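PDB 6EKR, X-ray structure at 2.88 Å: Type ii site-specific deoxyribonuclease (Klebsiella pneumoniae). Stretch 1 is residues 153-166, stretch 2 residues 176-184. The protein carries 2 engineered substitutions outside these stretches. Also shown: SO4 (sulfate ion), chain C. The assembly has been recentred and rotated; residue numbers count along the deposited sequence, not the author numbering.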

# COMPACT_ATOMS: atom_id res chain seq x y z
N ILE A 153 16.48 25.63 -2.80
CA ILE A 153 17.42 24.53 -2.61
C ILE A 153 16.81 23.17 -2.96
O ILE A 153 15.95 22.65 -2.25
CB ILE A 153 18.01 24.54 -1.18
CG1 ILE A 153 18.77 25.86 -0.93
CG2 ILE A 153 18.95 23.34 -0.97
CD1 ILE A 153 18.84 26.33 0.53
N PHE A 154 17.26 22.61 -4.08
CA PHE A 154 16.73 21.34 -4.59
C PHE A 154 17.48 20.12 -4.07
O PHE A 154 16.88 19.07 -3.85
CB PHE A 154 16.76 21.34 -6.12
CG PHE A 154 15.63 22.09 -6.74
CD1 PHE A 154 14.48 21.42 -7.16
CD2 PHE A 154 15.70 23.47 -6.93
CE1 PHE A 154 13.43 22.11 -7.74
CE2 PHE A 154 14.66 24.16 -7.50
CZ PHE A 154 13.52 23.48 -7.91
N SER A 155 18.79 20.28 -3.87
CA SER A 155 19.70 19.16 -3.69
C SER A 155 19.87 18.70 -2.24
O SER A 155 20.97 18.32 -1.83
CB SER A 155 21.07 19.53 -4.25
OG SER A 155 21.59 20.67 -3.57
N LYS A 156 18.79 18.73 -1.46
CA LYS A 156 18.85 18.20 -0.11
C LYS A 156 18.14 16.85 -0.05
O LYS A 156 17.04 16.69 -0.61
CB LYS A 156 18.29 19.17 0.94
CG LYS A 156 18.75 18.83 2.37
CD LYS A 156 18.27 19.82 3.43
N HIS A 157 18.77 15.90 0.63
CA HIS A 157 18.15 14.62 0.94
C HIS A 157 17.88 14.55 2.44
O HIS A 157 18.77 14.85 3.23
CB HIS A 157 19.05 13.47 0.49
CG HIS A 157 19.16 13.31 -0.99
ND1 HIS A 157 18.46 12.36 -1.70
CD2 HIS A 157 19.90 13.99 -1.91
CE1 HIS A 157 18.76 12.46 -2.99
NE2 HIS A 157 19.63 13.44 -3.14
N ILE A 158 16.67 14.17 2.82
CA ILE A 158 16.33 13.99 4.23
C ILE A 158 16.36 12.51 4.61
O ILE A 158 15.65 11.70 4.00
CB ILE A 158 14.96 14.63 4.58
CG1 ILE A 158 15.07 16.15 4.55
CG2 ILE A 158 14.45 14.18 5.94
CD1 ILE A 158 13.98 16.78 3.74
N PRO A 159 17.19 12.15 5.61
CA PRO A 159 17.38 10.79 6.14
C PRO A 159 16.10 9.96 6.24
O PRO A 159 16.07 8.84 5.73
CB PRO A 159 17.94 11.04 7.56
CG PRO A 159 17.98 12.56 7.73
CD PRO A 159 18.02 13.12 6.35
N LEU A 160 15.07 10.50 6.88
CA LEU A 160 13.86 9.72 7.12
C LEU A 160 13.01 9.50 5.86
O LEU A 160 12.31 8.49 5.75
CB LEU A 160 13.05 10.32 8.27
CG LEU A 160 12.24 11.60 8.09
CD1 LEU A 160 10.85 11.23 7.60
CD2 LEU A 160 12.18 12.36 9.39
N ILE A 161 13.07 10.45 4.92
CA ILE A 161 12.44 10.28 3.61
C ILE A 161 13.21 9.25 2.77
O ILE A 161 12.59 8.40 2.12
CB ILE A 161 12.27 11.64 2.86
CG1 ILE A 161 11.20 12.49 3.54
CG2 ILE A 161 11.90 11.42 1.39
CD1 ILE A 161 11.13 13.91 3.03
N ASP A 162 14.54 9.31 2.79
CA ASP A 162 15.38 8.32 2.10
C ASP A 162 15.15 6.92 2.65
O ASP A 162 15.19 5.94 1.91
CB ASP A 162 16.87 8.68 2.19
CG ASP A 162 17.29 9.66 1.13
OD1 ASP A 162 16.55 9.81 0.13
OD2 ASP A 162 18.36 10.29 1.28
N GLN A 163 14.91 6.84 3.96
CA GLN A 163 14.64 5.58 4.63
C GLN A 163 13.36 4.93 4.11
O GLN A 163 13.35 3.74 3.76
CB GLN A 163 14.57 5.80 6.15
CG GLN A 163 14.63 4.53 6.97
CD GLN A 163 15.66 3.56 6.47
OE1 GLN A 163 16.84 3.90 6.33
NE2 GLN A 163 15.24 2.35 6.19
N LEU A 164 12.29 5.72 4.04
CA LEU A 164 10.99 5.24 3.62
C LEU A 164 10.98 4.81 2.15
O LEU A 164 10.29 3.85 1.78
CB LEU A 164 9.91 6.30 3.89
CG LEU A 164 9.69 6.74 5.35
CD1 LEU A 164 8.99 8.08 5.40
CD2 LEU A 164 8.91 5.70 6.15
N GLU A 165 11.75 5.52 1.33
CA GLU A 165 11.80 5.25 -0.11
C GLU A 165 12.68 4.05 -0.42
O GLU A 165 12.38 3.27 -1.33
CB GLU A 165 12.28 6.50 -0.87
CG GLU A 165 11.28 7.64 -0.81
CD GLU A 165 11.73 8.88 -1.55
OE1 GLU A 165 12.93 9.21 -1.50
OE2 GLU A 165 10.87 9.54 -2.17
N SER A 166 13.76 3.90 0.34
CA SER A 166 14.66 2.76 0.19
C SER A 166 13.95 1.47 0.60
O SER A 166 14.07 0.46 -0.09
CB SER A 166 15.93 2.95 1.02
OG SER A 166 16.73 1.79 1.03
N VAL A 176 7.88 2.17 -6.54
CA VAL A 176 8.96 2.95 -5.91
C VAL A 176 8.55 4.41 -5.64
O VAL A 176 7.86 5.05 -6.44
CB VAL A 176 10.26 2.92 -6.76
CG1 VAL A 176 10.11 3.77 -8.05
CG2 VAL A 176 11.48 3.36 -5.91
N SER A 177 9.01 4.93 -4.51
CA SER A 177 8.60 6.25 -4.06
C SER A 177 9.38 7.40 -4.72
O SER A 177 10.61 7.47 -4.66
CB SER A 177 8.67 6.32 -2.54
OG SER A 177 8.04 7.50 -2.08
N THR A 178 8.62 8.29 -5.36
CA THR A 178 9.18 9.48 -6.01
C THR A 178 8.62 10.72 -5.33
O THR A 178 7.47 11.10 -5.57
CB THR A 178 8.85 9.52 -7.54
OG1 THR A 178 7.42 9.57 -7.73
CG2 THR A 178 9.41 8.30 -8.27
N ASP A 179 9.42 11.32 -4.44
CA ASP A 179 9.04 12.53 -3.72
C ASP A 179 10.07 13.59 -4.00
O ASP A 179 11.25 13.28 -4.02
CB ASP A 179 9.01 12.28 -2.22
CG ASP A 179 7.84 11.41 -1.78
OD1 ASP A 179 6.96 11.08 -2.61
OD2 ASP A 179 7.80 11.07 -0.58
N ILE A 180 9.65 14.84 -4.23
CA ILE A 180 10.58 15.96 -4.44
C ILE A 180 10.60 16.87 -3.23
O ILE A 180 9.56 17.30 -2.75
CB ILE A 180 10.27 16.79 -5.72
CG1 ILE A 180 10.64 16.00 -6.97
CG2 ILE A 180 11.03 18.11 -5.71
CD1 ILE A 180 10.13 16.58 -8.28
N VAL A 181 11.79 17.17 -2.74
CA VAL A 181 11.96 18.11 -1.64
C VAL A 181 12.59 19.39 -2.17
O VAL A 181 13.67 19.37 -2.75
CB VAL A 181 12.82 17.51 -0.48
CG1 VAL A 181 12.86 18.45 0.71
CG2 VAL A 181 12.28 16.16 -0.06
N ILE A 182 11.88 20.50 -1.97
CA ILE A 182 12.44 21.82 -2.25
C ILE A 182 12.47 22.60 -0.95
O ILE A 182 11.42 22.82 -0.35
CB ILE A 182 11.61 22.59 -3.28
CG1 ILE A 182 11.44 21.77 -4.56
CG2 ILE A 182 12.28 23.91 -3.58
CD1 ILE A 182 10.42 22.31 -5.53
N LYS A 183 13.66 23.00 -0.52
CA LYS A 183 13.85 23.79 0.70
C LYS A 183 14.05 25.26 0.36
O LYS A 183 14.77 25.59 -0.59
CB LYS A 183 15.04 23.28 1.51
CG LYS A 183 15.42 24.19 2.68
CD LYS A 183 16.43 23.54 3.61
CE LYS A 183 16.84 24.50 4.74
NZ LYS A 183 15.72 24.89 5.64
N SER A 184 13.40 26.14 1.13
CA SER A 184 13.47 27.59 0.92
C SER A 184 14.82 28.16 1.31
O SER A 184 15.30 27.93 2.43
CB SER A 184 12.35 28.32 1.68
OG SER A 184 12.34 29.70 1.36
S SO4 C . 20.69 23.48 -5.12
O1 SO4 C . 21.70 22.60 -5.70
O2 SO4 C . 21.34 24.61 -4.47
O3 SO4 C . 19.80 23.97 -6.17
O4 SO4 C . 19.92 22.74 -4.14

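The two stretches meet at two polar ends, with apolar contacts running from the first of these to V181. At one end a single antiparallel bridge pairs I153 with the strand residue K183. Both residues use their full backbone polarity on each other: I153 N donates to K183 O at 2.8 Å, and K183 N returns a bond to I153 O at 2.9 Å, the second straighter (166°) than the first (152°). This is a single bridge, and no further backbone hydrogen bond joins the stretches here. F154 O comes within 3.4 Å of V181 O, but these are two acceptors and cannot bond; F154 O instead accepts a weak bond from K156 N at 3.1 Å. F154 starts away from the strand, yet its ring reaches back, with CE1 3.7 Å from I182 CD1. The lysines K156 and K183 touch through aliphatic carbons, CD to CD at 4.2 Å, while K183 NZ is bonded elsewhere in the structure; K156 is not modelled beyond CD.

The amides of F154 and S155 are satisfied by a sulfate ion, probably from the crystallisation liquor. S155 N donates to sulfate O4 at 2.7 Å; F154 N donates to that same sulfate oxygen, also at 2.7 Å, but weakly, at a poorer angle. The hydroxyl S155 OG lies 2.7 Å from sulfate O4 and 2.9 Å from sulfate O1, and could serve either.

Between the ends, V181 points toward the first stretch. Its compact, branched side chain offers CG1 to I158 CD1 at 3.6 Å and CG2 to I161 CD1 at 4.0 Å, so one valine meets isoleucines from the N-cap and the first turn of the helix.

At the other end, E165 extends its long side chain from the helix. Its OE2 accepts weak bonds from D179 N at 3.2 Å and S177 OG at 3.5 Å. E165 OE2 also lies 3.2 Å from S177 O, two acceptors that do not bond. The carboxylate also lies near like charge, with E165 OE2 3.8 Å from D179 OD2, an oxygen satisfied elsewhere.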